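Local coordinates for type II restriction enzyme BsoBI (Geobacillus stearothermophilus, PDB 1DC1), which recognises the double-stranded DNA sequence 5'-CYCGRG-3' as a homodimer and cuts each strand after the first cytosine, leaving 5'-phosphate ends, at residues 59-62 against 63-66; 98-101 against 102-106; 124-127 against 128-132; 134-137 against 138-142. All coordinates share one frame; numbering follows the deposited sequence.

Contact 1 (59-62 against 63-66); sequences PKDL and LYLE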
loop_
_atom_site.group_PDB
_atom_site.type_symbol
_atom_site.label_atom_id
_atom_site.label_comp_id
_atom_site.label_asym_id
_atom_site.label_seq_id
_atom_site.Cartn_x
_atom_site.Cartn_y
_atom_site.Cartn_z
ATOM N N PRO D 59 23.353 25.750 -13.519
ATOM C CA PRO D 59 22.762 24.955 -12.438
ATOM C C PRO D 59 23.076 25.515 -11.064
ATOM O O PRO D 59 22.197 25.572 -10.219
ATOM C CB PRO D 59 23.351 23.565 -12.653
ATOM C CG PRO D 59 23.612 23.504 -14.110
ATOM C CD PRO D 59 24.009 24.911 -14.532
ATOM N N LYS D 60 24.307 25.962 -10.828
ATOM C CA LYS D 60 24.641 26.463 -9.496
ATOM C C LYS D 60 23.886 27.699 -9.163
ATOM O O LYS D 60 23.664 28.004 -7.999
ATOM C CB LYS D 60 26.135 26.715 -9.358
ATOM C CG LYS D 60 26.854 25.441 -9.006
ATOM C CD LYS D 60 28.349 25.653 -8.882
ATOM C CE LYS D 60 29.161 24.551 -9.584
ATOM N NZ LYS D 60 29.909 25.025 -10.832
ATOM N N ASP D 61 23.458 28.414 -10.193
ATOM C CA ASP D 61 22.704 29.635 -9.964
ATOM C C ASP D 61 21.338 29.344 -9.342
ATOM O O ASP D 61 20.764 30.210 -8.678
ATOM C CB ASP D 61 22.522 30.403 -11.281
ATOM C CG ASP D 61 23.778 31.162 -11.720
ATOM O OD1 ASP D 61 24.662 31.436 -10.866
ATOM O OD2 ASP D 61 23.857 31.479 -12.933
ATOM N N LEU D 62 20.835 28.127 -9.546
ATOM C CA LEU D 62 19.521 27.720 -9.014
ATOM C C LEU D 62 19.509 27.789 -7.477
ATOM O O LEU D 62 18.448 27.981 -6.871
ATOM C CB LEU D 62 19.147 26.289 -9.529
ATOM C CG LEU D 62 19.050 26.053 -11.070
ATOM C CD1 LEU D 62 19.047 24.579 -11.425
ATOM C CD2 LEU D 62 17.787 26.727 -11.595
ATOM N N LEU D 63 20.691 27.657 -6.875
ATOM C CA LEU D 63 20.824 27.712 -5.426
ATOM C C LEU D 63 20.463 29.079 -4.845
ATOM O O LEU D 63 20.224 29.220 -3.646
ATOM C CB LEU D 63 22.246 27.380 -5.049
ATOM C CG LEU D 63 22.594 25.949 -5.402
ATOM C CD1 LEU D 63 24.085 25.647 -5.189
ATOM C CD2 LEU D 63 21.723 25.088 -4.509
ATOM N N TYR D 64 20.444 30.098 -5.692
ATOM C CA TYR D 64 20.129 31.443 -5.215
ATOM C C TYR D 64 18.691 31.900 -5.406
ATOM O O TYR D 64 18.314 32.980 -4.962
ATOM C CB TYR D 64 21.077 32.455 -5.842
ATOM C CG TYR D 64 22.494 32.029 -5.665
ATOM C CD1 TYR D 64 22.958 31.655 -4.409
ATOM C CD2 TYR D 64 23.337 31.904 -6.758
ATOM C CE1 TYR D 64 24.218 31.151 -4.246
ATOM C CE2 TYR D 64 24.596 31.410 -6.622
ATOM C CZ TYR D 64 25.042 31.023 -5.361
ATOM O OH TYR D 64 26.297 30.461 -5.218
ATOM N N LEU D 65 17.889 31.084 -6.070
ATOM C CA LEU D 65 16.481 31.399 -6.249
ATOM C C LEU D 65 15.753 30.737 -5.060
ATOM O O LEU D 65 15.328 29.577 -5.121
ATOM C CB LEU D 65 16.013 30.855 -7.591
ATOM C CG LEU D 65 16.884 31.276 -8.796
ATOM C CD1 LEU D 65 16.455 30.576 -10.075
ATOM C CD2 LEU D 65 16.755 32.756 -8.953
ATOM N N GLU D 66 15.615 31.482 -3.961
ATOM C CA GLU D 66 15.001 30.895 -2.783
ATOM C C GLU D 66 13.600 30.344 -3.013
ATOM O O GLU D 66 13.222 29.335 -2.414
ATOM C CB GLU D 66 15.050 31.876 -1.603
ATOM C CG GLU D 66 14.337 33.185 -1.850
ATOM C CD GLU D 66 14.260 34.097 -0.604
ATOM O OE1 GLU D 66 15.246 34.198 0.170
ATOM O OE2 GLU D 66 13.190 34.727 -0.421
#
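The Tyr-64 ring meets the carbonyl oxygens of Lys-60 and Asp-61 at a slant. Its CD2 comes to 3.6 Å from Asp-61 O and its CE2 to 3.8 Å from Lys-60 O, so the CD2-CE2 side of the ring does the touching. Over one ring face, displaced toward the rim, sits CB of the preceding Leu-63. The other flat group, the Asp-61 carboxylate, only brushes the ring: OD1 lies 4.2 Å from Tyr-64 CE2, while OD2 turns back to a weak bond with the backbone N of Lys-57. Tyr-64 reaches these carbonyls because CG stands beside its own backbone N (chi1 -51°), folding the ring back over the preceding turn.

Beneath the side chains the backbone forms a run of 3-10-type turns, each closed by a bond from residue i+3 to residue i. Tyr-64 N donates to Asp-61 O at 3.0 Å; the flanking bonds, Leu-63 N to Lys-60 O and Leu-65 N to Leu-62 O, are longer. All three donors approach from above the carbonyl planes, in keeping with the tight i+3 to i closure. Leu-62 O also accepts from Gln-69 NE2, which bonds Leu-65 O as well and so ties this run of turns to the next helix. Leu-62 CD2 and Leu-65 CD1 approach loosely, at 4.3 Å.

The turns lie in the loop between helices 21-53 and 69-75. Leu-63 packs on Ile-95 and Ile-99 of helix 88-103, while Leu-62 touches Leu-103 of that helix and Phe-110 and Leu-114 of helix 110-152.

Contact 2 (98-101 against 102-106); sequences LIEN and FLEPA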
loop_
_atom_site.group_PDB
_atom_site.type_symbol
_atom_site.label_atom_id
_atom_site.label_comp_id
_atom_site.label_asym_id
_atom_site.label_seq_id
_atom_site.Cartn_x
_atom_site.Cartn_y
_atom_site.Cartn_z
ATOM N N LEU D 98 21.764 16.654 -6.940
ATOM C CA LEU D 98 20.945 16.858 -8.123
ATOM C C LEU D 98 21.715 17.753 -9.096
ATOM O O LEU D 98 21.809 17.465 -10.304
ATOM C CB LEU D 98 19.603 17.514 -7.713
ATOM C CG LEU D 98 18.812 18.073 -8.899
ATOM C CD1 LEU D 98 18.389 16.955 -9.855
ATOM C CD2 LEU D 98 17.606 18.891 -8.365
ATOM N N ILE D 99 22.267 18.843 -8.574
ATOM C CA ILE D 99 23.046 19.753 -9.410
ATOM C C ILE D 99 24.281 19.057 -10.026
ATOM O O ILE D 99 24.467 19.116 -11.232
ATOM C CB ILE D 99 23.470 21.038 -8.615
ATOM C CG1 ILE D 99 22.251 21.928 -8.375
ATOM C CG2 ILE D 99 24.538 21.837 -9.391
ATOM C CD1 ILE D 99 22.505 23.030 -7.389
ATOM N N GLU D 100 25.072 18.350 -9.216
ATOM C CA GLU D 100 26.282 17.707 -9.726
ATOM C C GLU D 100 26.065 16.473 -10.532
ATOM O O GLU D 100 26.787 16.250 -11.493
ATOM C CB GLU D 100 27.238 17.371 -8.575
ATOM C CG GLU D 100 27.600 18.600 -7.719
ATOM C CD GLU D 100 28.474 18.260 -6.519
ATOM O OE1 GLU D 100 28.677 17.054 -6.270
ATOM O OE2 GLU D 100 28.946 19.188 -5.826
ATOM N N ASN D 101 25.064 15.680 -10.168
ATOM C CA ASN D 101 24.842 14.422 -10.858
ATOM C C ASN D 101 23.955 14.487 -12.061
ATOM O O ASN D 101 24.071 13.648 -12.979
ATOM C CB ASN D 101 24.263 13.370 -9.907
ATOM C CG ASN D 101 25.163 13.103 -8.738
ATOM O OD1 ASN D 101 26.386 13.160 -8.885
ATOM N ND2 ASN D 101 24.579 12.811 -7.564
ATOM N N PHE D 102 23.068 15.465 -12.089
ATOM C CA PHE D 102 22.143 15.537 -13.216
ATOM C C PHE D 102 22.078 16.856 -14.009
ATOM O O PHE D 102 22.093 16.851 -15.250
ATOM C CB PHE D 102 20.734 15.151 -12.713
ATOM C CG PHE D 102 20.692 13.784 -12.098
ATOM C CD1 PHE D 102 20.877 12.650 -12.890
ATOM C CD2 PHE D 102 20.451 13.617 -10.751
ATOM C CE1 PHE D 102 20.808 11.364 -12.340
ATOM C CE2 PHE D 102 20.381 12.320 -10.199
ATOM C CZ PHE D 102 20.556 11.198 -10.990
ATOM N N LEU D 103 22.043 17.972 -13.305
ATOM C CA LEU D 103 21.883 19.226 -13.997
ATOM C C LEU D 103 23.116 19.662 -14.726
ATOM O O LEU D 103 23.028 20.046 -15.871
ATOM C CB LEU D 103 21.365 20.311 -13.045
ATOM C CG LEU D 103 20.064 19.963 -12.261
ATOM C CD1 LEU D 103 19.531 21.190 -11.538
ATOM C CD2 LEU D 103 18.991 19.388 -13.196
ATOM N N GLU D 104 24.275 19.589 -14.099
ATOM C CA GLU D 104 25.485 19.996 -14.816
ATOM C C GLU D 104 25.691 19.065 -16.011
ATOM O O GLU D 104 25.969 19.497 -17.119
ATOM C CB GLU D 104 26.615 20.015 -13.833
ATOM C CG GLU D 104 26.186 20.841 -12.672
ATOM C CD GLU D 104 27.291 21.296 -11.784
ATOM O OE1 GLU D 104 28.116 20.445 -11.398
ATOM O OE2 GLU D 104 27.307 22.514 -11.476
ATOM N N PRO D 105 25.580 17.760 -15.795
ATOM C CA PRO D 105 25.731 16.848 -16.928
ATOM C C PRO D 105 24.747 17.096 -18.106
ATOM O O PRO D 105 25.059 16.731 -19.248
ATOM C CB PRO D 105 25.521 15.453 -16.296
ATOM C CG PRO D 105 25.979 15.644 -14.880
ATOM C CD PRO D 105 25.497 17.040 -14.513
ATOM N N ALA D 106 23.556 17.657 -17.828
ATOM C CA ALA D 106 22.558 17.930 -18.878
ATOM C C ALA D 106 22.959 19.166 -19.690
ATOM O O ALA D 106 22.333 19.508 -20.714
ATOM C CB ALA D 106 21.174 18.134 -18.274
#
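Phe-102 folds back onto Leu-98 and Asn-101 at the C-terminal end of helix 88-103, where the chain widens into a pi-type turn. Its CB lies 3.5 Å from Leu-98 O, and CG rests against the carbonyl carbon of Asn-101. At the ring, CD1 meets Asn-101 O at 3.3 Å, while CD2 touches the Leu-98 methyl CD1 at 4.0 Å. CD2 and CE2 together run under Asn-101 CB, which makes a CH-pi contact over the face, 4.1 Å from the ring centroid. The ring also forms a cation-pi pair with Arg-117 of helix 110-152 and packs on Thr-40 of the second subunit. With an alanine here Arg-117 would probably lose its aromatic mate, and a gap would open beside Leu-98 and Thr-40 of the second subunit.

Leu-98 has CG anti to its own N (chi1 166°), which carries its branch toward Leu-103; the two CG atoms are 4.1 Å apart. Pro-105, which has no N-H to give, sets its CD 3.4 Å from Glu-100 O. Leu-98 O is gripped twice: Phe-102 N donates from above the carbonyl plane, and Leu-103 N, at 3.1 Å, donates in that plane.

Contact 3 (124-127 against 128-132); sequences DSLG and GTMRN. With nucleotides of chain B; nucleotides of chain A.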
loop_
_atom_site.group_PDB
_atom_site.type_symbol
_atom_site.label_atom_id
_atom_site.label_comp_id
_atom_site.label_asym_id
_atom_site.label_seq_id
_atom_site.Cartn_x
_atom_site.Cartn_y
_atom_site.Cartn_z
ATOM N N ASP D 124 4.667 10.569 -7.961
ATOM C CA ASP D 124 4.412 9.654 -6.835
ATOM C C ASP D 124 3.545 10.417 -5.813
ATOM O O ASP D 124 2.732 9.820 -5.114
ATOM C CB ASP D 124 5.739 9.217 -6.208
ATOM C CG ASP D 124 5.703 7.784 -5.617
ATOM O OD1 ASP D 124 4.657 7.122 -5.550
ATOM O OD2 ASP D 124 6.774 7.323 -5.220
ATOM N N SER D 125 3.733 11.733 -5.734
ATOM C CA SER D 125 2.910 12.574 -4.836
ATOM C C SER D 125 1.447 12.596 -5.322
ATOM O O SER D 125 0.534 12.464 -4.493
ATOM C CB SER D 125 3.432 14.022 -4.777
ATOM O OG SER D 125 2.513 14.838 -4.084
ATOM N N LEU D 126 1.231 12.780 -6.642
ATOM C CA LEU D 126 -0.116 12.759 -7.202
ATOM C C LEU D 126 -0.722 11.389 -6.917
ATOM O O LEU D 126 -1.842 11.324 -6.505
ATOM C CB LEU D 126 -0.131 13.050 -8.715
ATOM C CG LEU D 126 -1.503 12.813 -9.404
ATOM C CD1 LEU D 126 -2.578 13.720 -8.855
ATOM C CD2 LEU D 126 -1.387 12.995 -10.884
ATOM N N GLY D 127 0.034 10.310 -7.124
ATOM C CA GLY D 127 -0.429 8.964 -6.821
ATOM C C GLY D 127 -0.890 8.848 -5.374
ATOM O O GLY D 127 -1.952 8.270 -5.127
ATOM N N GLY D 128 -0.120 9.413 -4.435
ATOM C CA GLY D 128 -0.483 9.412 -3.026
ATOM C C GLY D 128 -1.790 10.146 -2.789
ATOM O O GLY D 128 -2.666 9.649 -2.077
ATOM N N THR D 129 -1.934 11.313 -3.401
ATOM C CA THR D 129 -3.128 12.128 -3.299
ATOM C C THR D 129 -4.357 11.359 -3.811
ATOM O O THR D 129 -5.418 11.341 -3.160
ATOM C CB THR D 129 -2.914 13.395 -4.102
ATOM O OG1 THR D 129 -2.203 14.323 -3.270
ATOM C CG2 THR D 129 -4.230 13.987 -4.592
ATOM N N MET D 130 -4.205 10.704 -4.954
ATOM C CA MET D 130 -5.284 9.933 -5.579
ATOM C C MET D 130 -5.753 8.767 -4.672
ATOM O O MET D 130 -6.936 8.482 -4.597
ATOM C CB MET D 130 -4.806 9.407 -6.933
ATOM C CG MET D 130 -4.861 10.421 -8.083
ATOM S SD MET D 130 -6.489 11.240 -8.183
ATOM C CE MET D 130 -7.586 9.886 -8.343
ATOM N N ARG D 131 -4.830 8.071 -4.005
ATOM C CA ARG D 131 -5.204 6.960 -3.106
ATOM C C ARG D 131 -6.094 7.506 -1.959
ATOM O O ARG D 131 -7.086 6.910 -1.607
ATOM C CB ARG D 131 -3.909 6.252 -2.605
ATOM C CG ARG D 131 -3.181 5.484 -3.797
ATOM C CD ARG D 131 -1.777 4.959 -3.399
ATOM N NE ARG D 131 -1.145 4.027 -4.360
ATOM C CZ ARG D 131 -0.802 4.367 -5.604
ATOM N NH1 ARG D 131 -1.031 5.579 -6.043
ATOM N NH2 ARG D 131 -0.132 3.541 -6.373
ATOM N N ASN D 132 -5.772 8.689 -1.444
ATOM C CA ASN D 132 -6.550 9.325 -0.388
ATOM C C ASN D 132 -7.899 9.772 -0.966
ATOM O O ASN D 132 -8.931 9.639 -0.307
ATOM C CB ASN D 132 -5.776 10.530 0.207
ATOM C CG ASN D 132 -4.689 10.098 1.201
ATOM O OD1 ASN D 132 -4.982 9.814 2.353
ATOM N ND2 ASN D 132 -3.447 10.031 0.746
ATOM P P DG B 10 4.805 12.664 -0.919
ATOM O OP1 DG B 10 5.567 13.830 -1.442
ATOM O OP2 DG B 10 5.041 12.201 0.466
ATOM O "O5'" DG B 10 3.266 12.912 -1.232
ATOM C "C5'" DG B 10 2.376 13.448 -0.277
ATOM C "C4'" DG B 10 0.985 12.906 -0.530
ATOM O "O4'" DG B 10 1.019 11.467 -0.483
ATOM C "C3'" DG B 10 0.022 13.322 0.572
ATOM O "O3'" DG B 10 -0.696 14.452 0.150
ATOM C "C2'" DG B 10 -0.912 12.145 0.733
ATOM C "C1'" DG B 10 -0.024 10.969 0.362
ATOM N N9 DG B 10 0.601 10.310 1.501
ATOM C C8 DG B 10 1.954 10.204 1.744
ATOM N N7 DG B 10 2.228 9.469 2.784
ATOM C C5 DG B 10 0.979 9.086 3.272
ATOM C C6 DG B 10 0.628 8.245 4.400
ATOM O O6 DG B 10 1.376 7.716 5.229
ATOM N N1 DG B 10 -0.762 8.080 4.510
ATOM C C2 DG B 10 -1.700 8.705 3.700
ATOM N N2 DG B 10 -3.014 8.469 4.005
ATOM N N3 DG B 10 -1.380 9.510 2.672
ATOM C C4 DG B 10 -0.035 9.630 2.509
ATOM P P DA B 9 8.155 7.617 -0.486
ATOM O OP1 DA B 9 8.923 6.961 -1.578
ATOM O OP2 DA B 9 8.910 8.224 0.643
ATOM O "O5'" DA B 9 7.120 8.711 -1.061
ATOM C "C5'" DA B 9 6.755 8.795 -2.475
ATOM C "C4'" DA B 9 5.292 9.142 -2.624
ATOM O "O4'" DA B 9 4.446 7.984 -2.488
ATOM C "C3'" DA B 9 4.731 10.133 -1.617
ATOM O "O3'" DA B 9 5.139 11.468 -1.932
ATOM C "C2'" DA B 9 3.231 9.879 -1.713
ATOM C "C1'" DA B 9 3.177 8.373 -1.963
ATOM N N9 DA B 9 2.964 7.623 -0.723
ATOM C C8 DA B 9 3.912 7.251 0.215
ATOM N N7 DA B 9 3.410 6.605 1.236
ATOM C C5 DA B 9 2.048 6.531 0.961
ATOM C C6 DA B 9 0.959 5.958 1.657
ATOM N N6 DA B 9 1.056 5.310 2.813
ATOM N N1 DA B 9 -0.254 6.077 1.102
ATOM C C2 DA B 9 -0.385 6.718 -0.067
ATOM N N3 DA B 9 0.542 7.286 -0.810
ATOM C C4 DA B 9 1.757 7.156 -0.240
ATOM P P DG A 8 -7.230 1.275 -5.275
ATOM O OP1 DG A 8 -8.395 1.931 -5.849
ATOM O OP2 DG A 8 -7.321 -0.121 -4.830
ATOM O "O5'" DG A 8 -6.107 1.402 -6.404
ATOM C "C5'" DG A 8 -5.611 2.709 -6.847
ATOM C "C4'" DG A 8 -4.139 2.610 -7.180
ATOM O "O4'" DG A 8 -3.425 2.284 -5.963
ATOM C "C3'" DG A 8 -3.811 1.497 -8.191
ATOM O "O3'" DG A 8 -2.636 1.846 -8.948
ATOM C "C2'" DG A 8 -3.411 0.342 -7.286
ATOM C "C1'" DG A 8 -2.699 1.080 -6.134
ATOM N N9 DG A 8 -2.658 0.359 -4.860
ATOM C C8 DG A 8 -3.698 -0.348 -4.289
ATOM N N7 DG A 8 -3.360 -0.955 -3.181
ATOM C C5 DG A 8 -2.022 -0.616 -2.986
ATOM C C6 DG A 8 -1.088 -1.011 -1.950
ATOM O O6 DG A 8 -1.282 -1.750 -0.993
ATOM N N1 DG A 8 0.177 -0.459 -2.145
ATOM C C2 DG A 8 0.524 0.362 -3.201
ATOM N N2 DG A 8 1.779 0.826 -3.224
ATOM N N3 DG A 8 -0.320 0.718 -4.180
ATOM C C4 DG A 8 -1.569 0.204 -4.009
#
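The turns of helix 110-152 that enter the minor groove of the bound DNA bring Arg-131 back against Gly-127 O. This oxygen accepts the regular helical bond from Arg-131 N and a second, weak one from the side chain, NH1 at 3.0 Å. The chain is extended from CG to NE, and a turn at the last torsion (chi4 64°) swings NH1 back to the carbonyl, which lies at the guanidinium edge. At another edge, in plane, NE comes 3.4 Å from N3 of DG8 of chain A, whose sugar O4' sits over one face; NH2 donates to the sugar of a further nucleotide. A leucine in its place would probably leave that sugar without its donor and remove the polar edge set against DG8.

Gly-128, bare of a side chain, lets its CA approach within 3.2 Å of N3 of DA9 of chain B. Asn-132 reads the next base with both ends of its amide: ND2 donates to N3 of DG10 of chain B at 2.9 Å, and OD1 accepts from N2 of the same guanine, nearly straight at 174°. ND2 also donates to Gly-128 O, which helps fix the amide's rotation. Away from the DNA, Leu-126 CD1 and Met-130 CG lie alongside each other, and Met-130 packs on helix 21-53. The paired N3 and N2 bonds are typical of guanine recognition from the minor groove, since adenine lacks the N2 amino group.

Contact 4 (134-137 against 138-142); sequences AGAL and AQQKL. With nucleotides of chain A.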
loop_
_atom_site.group_PDB
_atom_site.type_symbol
_atom_site.label_atom_id
_atom_site.label_comp_id
_atom_site.label_asym_id
_atom_site.label_seq_id
_atom_site.Cartn_x
_atom_site.Cartn_y
_atom_site.Cartn_z
ATOM N N ALA D 134 -9.621 8.398 -3.466
ATOM C CA ALA D 134 -10.418 7.199 -3.616
ATOM C C ALA D 134 -11.062 6.830 -2.283
ATOM O O ALA D 134 -12.227 6.418 -2.242
ATOM C CB ALA D 134 -9.567 6.080 -4.062
ATOM N N GLY D 135 -10.311 6.963 -1.186
ATOM C CA GLY D 135 -10.865 6.635 0.108
ATOM C C GLY D 135 -12.019 7.541 0.510
ATOM O O GLY D 135 -13.067 7.084 0.986
ATOM N N ALA D 136 -11.860 8.836 0.323
ATOM C CA ALA D 136 -12.903 9.805 0.677
ATOM C C ALA D 136 -14.133 9.607 -0.194
ATOM O O ALA D 136 -15.241 9.687 0.307
ATOM C CB ALA D 136 -12.386 11.187 0.539
ATOM N N LEU D 137 -13.952 9.315 -1.479
ATOM C CA LEU D 137 -15.100 9.090 -2.333
ATOM C C LEU D 137 -15.905 7.883 -1.887
ATOM O O LEU D 137 -17.137 7.900 -2.003
ATOM C CB LEU D 137 -14.675 8.940 -3.780
ATOM C CG LEU D 137 -14.170 10.274 -4.354
ATOM C CD1 LEU D 137 -13.703 10.099 -5.785
ATOM C CD2 LEU D 137 -15.267 11.313 -4.271
ATOM N N ALA D 138 -15.228 6.843 -1.377
ATOM C CA ALA D 138 -15.916 5.653 -0.885
ATOM C C ALA D 138 -16.767 6.047 0.328
ATOM O O ALA D 138 -17.942 5.674 0.444
ATOM C CB ALA D 138 -14.935 4.606 -0.475
ATOM N N GLN D 139 -16.178 6.799 1.249
ATOM C CA GLN D 139 -16.917 7.218 2.420
ATOM C C GLN D 139 -18.133 8.013 1.942
ATOM O O GLN D 139 -19.221 7.834 2.479
ATOM C CB GLN D 139 -16.045 8.098 3.349
ATOM C CG GLN D 139 -16.809 8.961 4.390
ATOM C CD GLN D 139 -15.898 9.821 5.305
ATOM O OE1 GLN D 139 -14.715 9.537 5.477
ATOM N NE2 GLN D 139 -16.470 10.888 5.890
ATOM N N GLN D 140 -17.961 8.904 0.957
ATOM C CA GLN D 140 -19.088 9.691 0.464
ATOM C C GLN D 140 -20.219 8.845 -0.129
ATOM O O GLN D 140 -21.413 9.183 0.027
ATOM C CB GLN D 140 -18.620 10.711 -0.564
ATOM C CG GLN D 140 -17.760 11.793 0.087
ATOM C CD GLN D 140 -17.102 12.666 -0.950
ATOM O OE1 GLN D 140 -17.532 12.707 -2.098
ATOM N NE2 GLN D 140 -16.062 13.374 -0.552
ATOM N N LYS D 141 -19.842 7.752 -0.797
ATOM C CA LYS D 141 -20.802 6.848 -1.404
ATOM C C LYS D 141 -21.645 6.164 -0.328
ATOM O O LYS D 141 -22.863 6.056 -0.483
ATOM C CB LYS D 141 -20.067 5.795 -2.211
ATOM C CG LYS D 141 -21.025 4.815 -2.832
ATOM C CD LYS D 141 -20.327 4.083 -3.926
ATOM C CE LYS D 141 -21.261 3.078 -4.551
ATOM N NZ LYS D 141 -20.566 2.377 -5.650
ATOM N N LEU D 142 -20.991 5.713 0.754
ATOM C CA LEU D 142 -21.721 5.065 1.814
ATOM C C LEU D 142 -22.657 6.070 2.501
ATOM O O LEU D 142 -23.793 5.747 2.824
ATOM C CB LEU D 142 -20.776 4.473 2.848
ATOM C CG LEU D 142 -21.544 3.659 3.907
ATOM C CD1 LEU D 142 -22.089 2.407 3.237
ATOM C CD2 LEU D 142 -20.657 3.286 5.101
ATOM P P DC A 7 -9.312 3.016 0.978
ATOM O OP1 DC A 7 -10.635 3.082 0.334
ATOM O OP2 DC A 7 -9.014 1.922 1.949
ATOM O "O5'" DC A 7 -8.198 2.928 -0.143
ATOM C "C5'" DC A 7 -8.156 3.869 -1.240
ATOM C "C4'" DC A 7 -6.996 3.546 -2.156
ATOM O "O4'" DC A 7 -5.709 3.658 -1.472
ATOM C "C3'" DC A 7 -7.042 2.147 -2.791
ATOM O "O3'" DC A 7 -6.627 2.240 -4.135
ATOM C "C2'" DC A 7 -5.946 1.399 -2.066
ATOM C "C1'" DC A 7 -4.942 2.487 -1.726
ATOM N N1 DC A 7 -4.145 2.150 -0.531
ATOM C C2 DC A 7 -2.725 2.201 -0.615
ATOM O O2 DC A 7 -2.188 2.740 -1.613
ATOM N N3 DC A 7 -1.980 1.687 0.406
ATOM C C4 DC A 7 -2.593 1.217 1.504
ATOM N N4 DC A 7 -1.833 0.700 2.476
ATOM C C5 DC A 7 -4.031 1.256 1.653
ATOM C C6 DC A 7 -4.751 1.723 0.627
#
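Leu-137 and Gln-140 both hold CG beside the backbone N (chi1 -70° and -68°), and the two side chains, three residues apart, cross at a slant on one flank of the helix. The methyl CD2 of Leu-137 reaches the carbonyl end of the glutamine, 3.4 Å from OE1, a van der Waals touch of a methyl on the amide oxygen. On its way out Gln-140 passes over the preceding turn, with CG 3.3 Å from Ala-136 O. Its NE2 donates to a dioxane molecule, probably from the crystallisation liquor.

The backbone is regular alpha-helix in the long helix 110-152, with Gln-140 N donating to Ala-136 O at 2.9 Å and Lys-141 N to Leu-137 O at 3.0 Å. Other faces of the helix meet the body of the nuclease domain, a member of the PD-(D/E)XK superfamily. Gln-139, with CG anti to N (chi1 162°), extends to give its NE2 to Ala-184 O at the start of strand 184-191. Lys-141 runs out straight, and its NZ donates to Leu-307 O just after strand 303-306.

One turn back the DNA backbone passes close by. Gly-135 CA lies 3.6 Å from phosphate oxygen OP1 of DC7 of chain A, and Ala-134 CB sits 3.9 Å from C5' of the same nucleotide.

Contacts 1 and 2 have centres 13 Å apart and pack directly, with Leu-62 CD1 3.4 Å from Leu-103 CD1 and Leu-63 CG 3.5 Å from Ile-99 CD1. Together they join the loop 59-66 to the end of helix 88-103, and their nearest atoms stay about 17 Å and 15 Å from the bound DNA. Helix 110-152 links this region to the DNA: its early residues pack on contacts 1 and 2, and farther along it carries contact 3 into the minor groove. Contact 4 continues the same helix, its centre 15 Å beyond contact 3, toward the catalytic domain. There the side chain of Ala-138 is about 7 Å from that of Lys-242, a predicted magnesium-site residue.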